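Side-chain contacts in extracellular solute-binding protein, family 1 (Bifidobacterium longum subsp. infantis, PDB 6FTH), which probably binds human milk oligosaccharides outside the cell and delivers them to an ABC transporter for uptake: residues 45-48 / 49-53; 387-390 / 391-394; 393-396 / 397-401. One frame throughout, in Å; residues are numbered along the deposited sequence.

Interaction 1 (45-48 / 49-53)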
ATOM      1  N   ASN A  45      10.354   7.434 -25.419  1.00 21.02           N
ATOM      2  CA  ASN A  45       9.614   6.646 -26.402  1.00 19.87           C
ATOM      3  C   ASN A  45       8.105   6.804 -26.295  1.00 20.44           C
ATOM      4  O   ASN A  45       7.386   6.187 -27.088  1.00 19.81           O
ATOM      5  CB  ASN A  45       9.957   5.155 -26.281  1.00 18.52           C
ATOM      6  CG  ASN A  45      11.348   4.840 -26.793  1.00 21.86           C
ATOM      7  OD1 ASN A  45      11.929   5.625 -27.544  1.00 23.82           O
ATOM      8  ND2 ASN A  45      11.893   3.701 -26.374  1.00 24.07           N
ATOM      9  N   MET A  46       7.593   7.587 -25.345  1.00 19.11           N
ATOM     10  CA  MET A  46       6.155   7.703 -25.139  1.00 17.32           C
ATOM     11  C   MET A  46       5.616   8.959 -25.814  1.00 14.48           C
ATOM     12  O   MET A  46       6.100  10.062 -25.554  1.00 16.74           O
ATOM     13  CB  MET A  46       5.857   7.758 -23.642  1.00 17.10           C
ATOM     14  CG  MET A  46       6.302   6.500 -22.903  1.00 16.92           C
ATOM     15  SD  MET A  46       6.141   6.712 -21.114  1.00 16.70           S
ATOM     16  CE  MET A  46       6.997   5.261 -20.499  1.00 15.27           C
ATOM     17  N   GLN A  47       4.598   8.780 -26.666  1.00 17.36           N
ATOM     18  CA  GLN A  47       4.022   9.910 -27.389  1.00 18.69           C
ATOM     19  C   GLN A  47       3.522  10.997 -26.443  1.00 19.17           C
ATOM     20  O   GLN A  47       3.764  12.187 -26.676  1.00 19.18           O
ATOM     21  CB  GLN A  47       2.900   9.434 -28.309  1.00 21.83           C
ATOM     22  CG  GLN A  47       2.268  10.551 -29.124  1.00 22.66           C
ATOM     23  CD  GLN A  47       3.248  11.139 -30.117  1.00 26.65           C
ATOM     24  OE1 GLN A  47       3.837  10.412 -30.910  1.00 31.34           O
ATOM     25  NE2 GLN A  47       3.452  12.448 -30.057  1.00 24.99           N
ATOM     26  N   TRP A  48       2.809  10.613 -25.379  1.00 19.28           N
ATOM     27  CA  TRP A  48       2.274  11.631 -24.479  1.00 16.34           C
ATOM     28  C   TRP A  48       3.381  12.492 -23.903  1.00 15.84           C
ATOM     29  O   TRP A  48       3.163  13.679 -23.634  1.00 14.93           O
ATOM     30  CB  TRP A  48       1.426  10.997 -23.365  1.00 15.24           C
ATOM     31  CG  TRP A  48       2.188  10.128 -22.398  1.00 14.34           C
ATOM     32  CD1 TRP A  48       2.258   8.774 -22.421  1.00 15.33           C
ATOM     33  CD2 TRP A  48       2.985  10.553 -21.286  1.00 14.01           C
ATOM     34  NE1 TRP A  48       3.053   8.320 -21.401  1.00 16.84           N
ATOM     35  CE2 TRP A  48       3.505   9.392 -20.685  1.00 14.00           C
ATOM     36  CE3 TRP A  48       3.299  11.802 -20.731  1.00 13.75           C
ATOM     37  CZ2 TRP A  48       4.344   9.442 -19.562  1.00 14.24           C
ATOM     38  CZ3 TRP A  48       4.126  11.850 -19.615  1.00 14.31           C
ATOM     39  CH2 TRP A  48       4.648  10.675 -19.057  1.00 13.93           C
ATOM     40  N   ALA A  49       4.575  11.920 -23.699  1.00 15.69           N
ATOM     41  CA  ALA A  49       5.669  12.693 -23.129  1.00 16.46           C
ATOM     42  C   ALA A  49       6.219  13.700 -24.137  1.00 18.32           C
ATOM     43  O   ALA A  49       6.680  14.787 -23.750  1.00 19.20           O
ATOM     44  CB  ALA A  49       6.776  11.771 -22.635  1.00 16.18           C
ATOM     45  N   LYS A  50       6.200  13.342 -25.424  1.00 16.76           N
ATOM     46  CA  LYS A  50       6.556  14.292 -26.472  1.00 22.04           C
ATOM     47  C   LYS A  50       5.515  15.401 -26.570  1.00 19.83           C
ATOM     48  O   LYS A  50       5.865  16.587 -26.666  1.00 19.48           O
ATOM     49  CB  LYS A  50       6.692  13.549 -27.806  1.00 22.81           C
ATOM     50  CG  LYS A  50       7.935  12.694 -27.912  1.00 28.05           C
ATOM     51  CD  LYS A  50       8.256  12.364 -29.373  1.00 31.64           C
ATOM     52  CE  LYS A  50       9.561  11.575 -29.507  1.00 33.27           C
ATOM     53  NZ  LYS A  50      10.694  12.116 -28.701  1.00 36.27           N
ATOM     54  N   ASP A  51       4.235  15.025 -26.519  1.00 19.19           N
ATOM     55  CA  ASP A  51       3.154  16.009 -26.480  1.00 18.69           C
ATOM     56  C   ASP A  51       3.312  16.940 -25.285  1.00 20.89           C
ATOM     57  O   ASP A  51       3.131  18.157 -25.402  1.00 19.70           O
ATOM     58  CB  ASP A  51       1.792  15.309 -26.386  1.00 18.75           C
ATOM     59  CG  ASP A  51       1.428  14.525 -27.633  1.00 20.97           C
ATOM     60  OD1 ASP A  51       2.145  14.634 -28.651  1.00 23.16           O
ATOM     61  OD2 ASP A  51       0.410  13.797 -27.592  1.00 21.96           O
ATOM     62  N   LEU A  52       3.633  16.380 -24.112  1.00 16.95           N
ATOM     63  CA  LEU A  52       3.712  17.197 -22.911  1.00 18.96           C
ATOM     64  C   LEU A  52       4.788  18.255 -23.052  1.00 19.07           C
ATOM     65  O   LEU A  52       4.583  19.422 -22.694  1.00 19.04           O
ATOM     66  CB  LEU A  52       4.006  16.301 -21.708  1.00 16.54           C
ATOM     67  CG  LEU A  52       4.246  16.961 -20.347  1.00 18.78           C
ATOM     68  CD1 LEU A  52       2.996  17.662 -19.893  1.00 19.07           C
ATOM     69  CD2 LEU A  52       4.688  15.895 -19.331  1.00 19.95           C
ATOM     70  N   GLU A  53       5.951  17.852 -23.566  1.00 21.65           N
ATOM     71  CA  GLU A  53       7.059  18.769 -23.764  1.00 23.26           C
ATOM     72  C   GLU A  53       6.667  19.904 -24.701  1.00 22.72           C
ATOM     73  O   GLU A  53       6.944  21.072 -24.422  1.00 23.09           O
ATOM     74  CB  GLU A  53       8.261  18.008 -24.320  1.00 22.61           C
ATOM     75  CG  GLU A  53       9.475  18.874 -24.473  1.00 26.14           C
ATOM     76  CD  GLU A  53      10.720  18.068 -24.820  1.00 26.92           C
ATOM     77  OE1 GLU A  53      10.585  16.913 -25.273  1.00 33.05           O
ATOM     78  OE2 GLU A  53      11.828  18.583 -24.614  1.00 31.55           O
TER
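Trp48 and Ala49 meet through the methyl group of Ala49, which sits over one face of the indole: Ala49 CB lies 4.0 Å from the centroid of the six-membered ring of Trp48, only 14° off the ring normal, a CH-pi contact displaced toward the rim. The indole reaches this place because its CG stands between the backbone N and the carbonyl carbon (chi1 66°), which folds the ring back over the start of the next residue. At its edge, Trp48 CZ3 touches Leu52 CD2 at 4.1 Å, one turn on. The ring is further fixed by its NE1, which donates to Pro403 O, while helix 363-371 packs against it through Gln368 and Gln369.

On the solvent side, Gln47 bends at its second torsion and turns its amide toward Asp51. Gln47 NE2 donates to Asp51 OD1 over 2.9 Å; the acceptor lies almost in the amide plane, but the nitrogen comes in from above the carboxylate plane, and the two flat groups are 43° apart. The same i to i+4 pair is also joined by the backbone bond from Asp51 N to Gln47 O, 2.9 Å.

Met46 is the N-cap, its O accepting from Lys50 N at 3.3 Å and weakly from Ala49 N. This is the first turn of an amphipathic helix, the crossover helix of the beta-alpha-beta unit formed by strand 29-36, helix 47-56 and strand 59-66.

Interaction 2 (387-390 / 391-394)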
ATOM      1  N   THR A 387     -11.396   4.001 -22.803  1.00 14.16           N
ATOM      2  CA  THR A 387     -11.422   2.549 -22.951  1.00 14.12           C
ATOM      3  C   THR A 387     -10.021   2.015 -23.203  1.00 13.89           C
ATOM      4  O   THR A 387      -9.324   2.467 -24.117  1.00 15.51           O
ATOM      5  CB  THR A 387     -12.346   2.123 -24.092  1.00 15.91           C
ATOM      6  OG1 THR A 387     -13.670   2.609 -23.828  1.00 13.95           O
ATOM      7  CG2 THR A 387     -12.363   0.609 -24.223  1.00 17.12           C
ATOM      8  N   VAL A 388      -9.628   1.053 -22.389  1.00 12.88           N
ATOM      9  CA  VAL A 388      -8.341   0.382 -22.503  1.00 14.94           C
ATOM     10  C   VAL A 388      -8.498  -0.877 -23.354  1.00 15.69           C
ATOM     11  O   VAL A 388      -9.438  -1.664 -23.174  1.00 15.94           O
ATOM     12  CB  VAL A 388      -7.801   0.023 -21.111  1.00 14.28           C
ATOM     13  CG1 VAL A 388      -6.455  -0.738 -21.217  1.00 15.42           C
ATOM     14  CG2 VAL A 388      -7.642   1.263 -20.260  1.00 14.36           C
ATOM     15  N   ASP A 389      -7.555  -1.080 -24.272  1.00 14.30           N
ATOM     16  CA  ASP A 389      -7.429  -2.352 -24.979  1.00 16.55           C
ATOM     17  C   ASP A 389      -6.724  -3.300 -24.017  1.00 16.97           C
ATOM     18  O   ASP A 389      -5.505  -3.236 -23.841  1.00 15.59           O
ATOM     19  CB  ASP A 389      -6.621  -2.139 -26.253  1.00 17.90           C
ATOM     20  CG  ASP A 389      -6.541  -3.378 -27.119  1.00 21.26           C
ATOM     21  OD1 ASP A 389      -6.566  -4.496 -26.576  1.00 19.48           O
ATOM     22  OD2 ASP A 389      -6.430  -3.219 -28.359  1.00 23.36           O
ATOM     23  N   GLU A 390      -7.501  -4.153 -23.356  1.00 14.49           N
ATOM     24  CA  GLU A 390      -6.992  -4.937 -22.235  1.00 15.70           C
ATOM     25  C   GLU A 390      -5.891  -5.897 -22.657  1.00 16.07           C
ATOM     26  O   GLU A 390      -4.871  -6.021 -21.964  1.00 17.00           O
ATOM     27  CB  GLU A 390      -8.141  -5.696 -21.577  1.00 16.92           C
ATOM     28  CG  GLU A 390      -9.167  -4.777 -20.931  1.00 17.19           C
ATOM     29  CD  GLU A 390     -10.422  -5.484 -20.525  1.00 22.55           C
ATOM     30  OE1 GLU A 390     -10.360  -6.690 -20.207  1.00 26.46           O
ATOM     31  OE2 GLU A 390     -11.476  -4.807 -20.520  1.00 26.50           O
ATOM     32  N   ASP A 391      -6.076  -6.599 -23.783  1.00 16.84           N
ATOM     33  CA  ASP A 391      -5.058  -7.555 -24.204  1.00 17.34           C
ATOM     34  C   ASP A 391      -3.780  -6.851 -24.618  1.00 17.15           C
ATOM     35  O   ASP A 391      -2.676  -7.354 -24.376  1.00 16.42           O
ATOM     36  CB  ASP A 391      -5.585  -8.408 -25.354  1.00 17.41           C
ATOM     37  CG  ASP A 391      -6.679  -9.346 -24.923  1.00 21.65           C
ATOM     38  OD1 ASP A 391      -6.807  -9.600 -23.697  1.00 23.07           O
ATOM     39  OD2 ASP A 391      -7.408  -9.844 -25.809  1.00 21.69           O
ATOM     40  N   LYS A 392      -3.908  -5.694 -25.253  1.00 15.98           N
ATOM     41  CA  LYS A 392      -2.733  -4.942 -25.676  1.00 16.48           C
ATOM     42  C   LYS A 392      -1.975  -4.393 -24.472  1.00 16.33           C
ATOM     43  O   LYS A 392      -0.738  -4.366 -24.456  1.00 18.30           O
ATOM     44  CB  LYS A 392      -3.161  -3.805 -26.593  1.00 19.23           C
ATOM     45  CG  LYS A 392      -2.003  -3.156 -27.346  1.00 21.30           C
ATOM     46  CD  LYS A 392      -2.507  -2.179 -28.401  1.00 20.31           C
ATOM     47  CE  LYS A 392      -1.375  -1.419 -29.083  1.00 24.01           C
ATOM     48  NZ  LYS A 392      -1.905  -0.352 -30.012  1.00 22.97           N
ATOM     49  N   TYR A 393      -2.711  -3.955 -23.453  1.00 15.65           N
ATOM     50  CA  TYR A 393      -2.104  -3.480 -22.213  1.00 15.39           C
ATOM     51  C   TYR A 393      -1.266  -4.575 -21.563  1.00 18.43           C
ATOM     52  O   TYR A 393      -0.108  -4.353 -21.196  1.00 16.76           O
ATOM     53  CB  TYR A 393      -3.240  -3.016 -21.292  1.00 15.96           C
ATOM     54  CG  TYR A 393      -2.863  -2.469 -19.940  1.00 15.99           C
ATOM     55  CD1 TYR A 393      -2.334  -3.290 -18.959  1.00 19.61           C
ATOM     56  CD2 TYR A 393      -3.097  -1.130 -19.637  1.00 15.67           C
ATOM     57  CE1 TYR A 393      -2.007  -2.788 -17.722  1.00 21.25           C
ATOM     58  CE2 TYR A 393      -2.784  -0.617 -18.391  1.00 18.62           C
ATOM     59  CZ  TYR A 393      -2.243  -1.455 -17.445  1.00 18.75           C
ATOM     60  OH  TYR A 393      -1.903  -0.979 -16.197  1.00 22.02           O
ATOM     61  N   THR A 394      -1.840  -5.766 -21.389  1.00 17.11           N
ATOM     62  CA  THR A 394      -1.088  -6.847 -20.749  1.00 17.02           C
ATOM     63  C   THR A 394       0.128  -7.241 -21.569  1.00 19.96           C
ATOM     64  O   THR A 394       1.195  -7.530 -21.012  1.00 18.62           O
ATOM     65  CB  THR A 394      -1.989  -8.044 -20.492  1.00 22.36           C
ATOM     66  OG1 THR A 394      -2.574  -8.473 -21.713  1.00 30.13           O
ATOM     67  CG2 THR A 394      -3.102  -7.678 -19.553  1.00 20.82           C
TER
HETATM   68  O   HOH W   1      -8.568  -6.703 -25.334  1.00 26.64           O
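Val388 CG1 leans on the ring of Tyr393, 3.7 Å from Tyr393 CD2, at the point where strand 385-388 gives way to helix 390-398. This methyl branch is anti to the valine's backbone N (chi1 178°), and it meets the tyrosine obliquely, close to the root of the ring, with Tyr393 CB also nearby. Val388 is buried here, and its backbone still pairs with Lys420 of the neighbouring parallel strand.

Asp389 comes next, at the N-cap. Its CG is likewise anti to the backbone N (chi1 -175°), which swings the carboxylate back over the first turn, and Asp389 OD1 accepts from Lys392 N at 3.2 Å. The amide approaches from well above the carboxylate plane, 59° out of it. A water also donates to Asp389 OD1 and accepts from Asp391 N at 2.9 Å, so one carboxylate oxygen serves one amide of the first turn directly and another through solvent. Such an N-cap aspartate would be expected to interact favourably with the helix dipole; this helix is the crossover of the beta-alpha-beta unit running from strand 385-388 to strand 418-420. The side chains of Asp389 and Lys392 cross at about a right angle, with Lys392 CB 3.4 Å from Asp389 CG, while the extended lysine chain carries its NZ off to Asn376 O. Asp389 O meanwhile receives Tyr393 N at 2.9 Å.

Glu390 opens the helix proper. Its O accepts from Thr394 N over 3.1 Å and only weakly from Thr394 OG1, which hydrogen-bonds to Asp391 O.

Interaction 3 (393-396 / 397-401)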
ATOM      1  N   TYR A 393      -2.711  -3.955 -23.453  1.00 15.65           N
ATOM      2  CA  TYR A 393      -2.104  -3.480 -22.213  1.00 15.39           C
ATOM      3  C   TYR A 393      -1.266  -4.575 -21.563  1.00 18.43           C
ATOM      4  O   TYR A 393      -0.108  -4.353 -21.196  1.00 16.76           O
ATOM      5  CB  TYR A 393      -3.240  -3.016 -21.292  1.00 15.96           C
ATOM      6  CG  TYR A 393      -2.863  -2.469 -19.940  1.00 15.99           C
ATOM      7  CD1 TYR A 393      -2.334  -3.290 -18.959  1.00 19.61           C
ATOM      8  CD2 TYR A 393      -3.097  -1.130 -19.637  1.00 15.67           C
ATOM      9  CE1 TYR A 393      -2.007  -2.788 -17.722  1.00 21.25           C
ATOM     10  CE2 TYR A 393      -2.784  -0.617 -18.391  1.00 18.62           C
ATOM     11  CZ  TYR A 393      -2.243  -1.455 -17.445  1.00 18.75           C
ATOM     12  OH  TYR A 393      -1.903  -0.979 -16.197  1.00 22.02           O
ATOM     13  N   THR A 394      -1.840  -5.766 -21.389  1.00 17.11           N
ATOM     14  CA  THR A 394      -1.088  -6.847 -20.749  1.00 17.02           C
ATOM     15  C   THR A 394       0.128  -7.241 -21.569  1.00 19.96           C
ATOM     16  O   THR A 394       1.195  -7.530 -21.012  1.00 18.62           O
ATOM     17  CB  THR A 394      -1.989  -8.044 -20.492  1.00 22.36           C
ATOM     18  OG1 THR A 394      -2.574  -8.473 -21.713  1.00 30.13           O
ATOM     19  CG2 THR A 394      -3.102  -7.678 -19.553  1.00 20.82           C
ATOM     20  N   LYS A 395       0.002  -7.236 -22.896  1.00 17.17           N
ATOM     21  CA  LYS A 395       1.168  -7.532 -23.718  1.00 20.61           C
ATOM     22  C   LYS A 395       2.253  -6.477 -23.536  1.00 20.54           C
ATOM     23  O   LYS A 395       3.438  -6.813 -23.450  1.00 18.88           O
ATOM     24  CB  LYS A 395       0.770  -7.675 -25.184  1.00 18.36           C
ATOM     25  CG  LYS A 395       1.951  -8.042 -26.074  1.00 21.82           C
ATOM     26  CD  LYS A 395       1.545  -8.416 -27.463  1.00 26.17           C
ATOM     27  CE  LYS A 395       2.751  -8.985 -28.223  1.00 30.85           C
ATOM     28  NZ  LYS A 395       3.840  -7.985 -28.373  1.00 30.71           N
ATOM     29  N   ALA A 396       1.882  -5.195 -23.469  1.00 18.87           N
ATOM     30  CA  ALA A 396       2.895  -4.157 -23.279  1.00 19.03           C
ATOM     31  C   ALA A 396       3.633  -4.350 -21.957  1.00 20.86           C
ATOM     32  O   ALA A 396       4.863  -4.196 -21.885  1.00 19.45           O
ATOM     33  CB  ALA A 396       2.237  -2.781 -23.331  1.00 20.60           C
ATOM     34  N   MET A 397       2.896  -4.689 -20.902  1.00 18.70           N
ATOM     35  CA  MET A 397       3.516  -4.994 -19.617  1.00 20.02           C
ATOM     36  C   MET A 397       4.439  -6.203 -19.740  1.00 21.23           C
ATOM     37  O   MET A 397       5.574  -6.194 -19.235  1.00 22.07           O
ATOM     38  CB  MET A 397       2.420  -5.277 -18.585  1.00 20.06           C
ATOM     39  CG  MET A 397       1.681  -4.051 -18.066  1.00 23.79           C
ATOM     40  SD  MET A 397       2.782  -2.990 -17.093  1.00 22.38           S
ATOM     41  CE  MET A 397       1.601  -1.889 -16.354  1.00 20.65           C
ATOM     42  N   GLY A 398       3.965  -7.251 -20.423  1.00 20.24           N
ATOM     43  CA  GLY A 398       4.758  -8.463 -20.569  1.00 22.03           C
ATOM     44  C   GLY A 398       6.032  -8.224 -21.343  1.00 21.99           C
ATOM     45  O   GLY A 398       7.063  -8.833 -21.053  1.00 25.54           O
ATOM     46  N   ASP A 399       5.985  -7.323 -22.320  1.00 20.64           N
ATOM     47  CA  ASP A 399       7.143  -6.953 -23.133  1.00 20.80           C
ATOM     48  C   ASP A 399       8.081  -5.986 -22.416  1.00 24.60           C
ATOM     49  O   ASP A 399       9.122  -5.623 -22.977  1.00 24.06           O
ATOM     50  CB  ASP A 399       6.703  -6.287 -24.447  1.00 21.02           C
ATOM     51  CG  ASP A 399       5.979  -7.238 -25.410  1.00 23.97           C
ATOM     52  OD1 ASP A 399       6.045  -8.471 -25.249  1.00 26.59           O
ATOM     53  OD2 ASP A 399       5.322  -6.718 -26.332  1.00 24.01           O
ATOM     54  N   ASN A 400       7.719  -5.548 -21.209  1.00 21.00           N
ATOM     55  CA  ASN A 400       8.468  -4.532 -20.470  1.00 20.22           C
ATOM     56  C   ASN A 400       8.536  -3.213 -21.233  1.00 22.31           C
ATOM     57  O   ASN A 400       9.520  -2.465 -21.144  1.00 24.96           O
ATOM     58  CB  ASN A 400       9.849  -5.045 -20.060  1.00 22.66           C
ATOM     59  CG  ASN A 400       9.757  -6.133 -19.012  1.00 25.43           C
ATOM     60  OD1 ASN A 400       9.043  -5.995 -18.026  1.00 26.11           O
ATOM     61  ND2 ASN A 400      10.455  -7.238 -19.237  1.00 32.77           N
ATOM     62  N   LEU A 401       7.471  -2.908 -21.966  1.00 20.26           N
ATOM     63  CA  LEU A 401       7.404  -1.728 -22.811  1.00 23.29           C
ATOM     64  C   LEU A 401       6.128  -0.946 -22.538  1.00 16.78           C
ATOM     65  O   LEU A 401       5.526  -0.367 -23.447  1.00 19.58           O
ATOM     66  CB  LEU A 401       7.500  -2.108 -24.288  1.00 22.08           C
ATOM     67  CG  LEU A 401       8.853  -2.675 -24.715  1.00 27.03           C
ATOM     68  CD1 LEU A 401       8.740  -3.301 -26.113  1.00 28.99           C
ATOM     69  CD2 LEU A 401       9.898  -1.587 -24.688  1.00 26.88           C
TER
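Tyr393 and Met397 lie side by side and point the same way, one turn apart on the helix. The methionine runs up beside the phenol: Met397 CG is 3.9 Å from Tyr393 CE1, approaching the ring obliquely, and Met397 CE reaches the far end of the ring, 3.6 Å from Tyr393 OH. A bend at chi2 (-67°) sends the thioether chain alongside the CE1 side of the ring, out to the hydroxyl. Phe402 joins this group, its ring edge-to-face with that of Tyr393 and its side chain also touching Met397.

Lys395 and Asp399 cross at a slant on the exposed side. The lysine chain is extended as far as CE and then bends at chi4 (-63°), which turns the ammonium group in to the carboxylate; Lys395 NZ donates to Asp399 OD2 at 2.8 Å, on the syn lone pair. This is a salt bridge of i to i+4 spacing, and the backbone bond from Asp399 N to Lys395 O, 2.8 Å, joins the same two residues a second time.

Past Asp399 the chain leaves the helix at Asn400, whose phi is positive (60°). Asn400 N then donates back to Met397 O at 3.0 Å, and Leu401 N to Ala396 O at 2.9 Å, two bonds into the last turn. The i to i+5 (6→1) bond to Ala396 and the positive phi at Asn400 identify the Schellman motif that ends helix 390-398.

Along the chain, interaction 1 comes first, on helix 47-56, and interactions 2 and 3 follow more than 330 residues later, at the start and finish of helix 390-398. Those two share Tyr393 and Thr394 and have centres about 10 Å apart, so together they span one short helix from its cap to its termination. Interaction 1 is about 20 Å and 19 Å from them, centre to centre, and its nearest atoms come within about 6 Å of interaction 3 without touching. Both helices are crossovers of beta-alpha-beta units built on different sheets, and the loop after helix 390-398 bridges them, its residues 402-403 touching both interaction 3 and interaction 1.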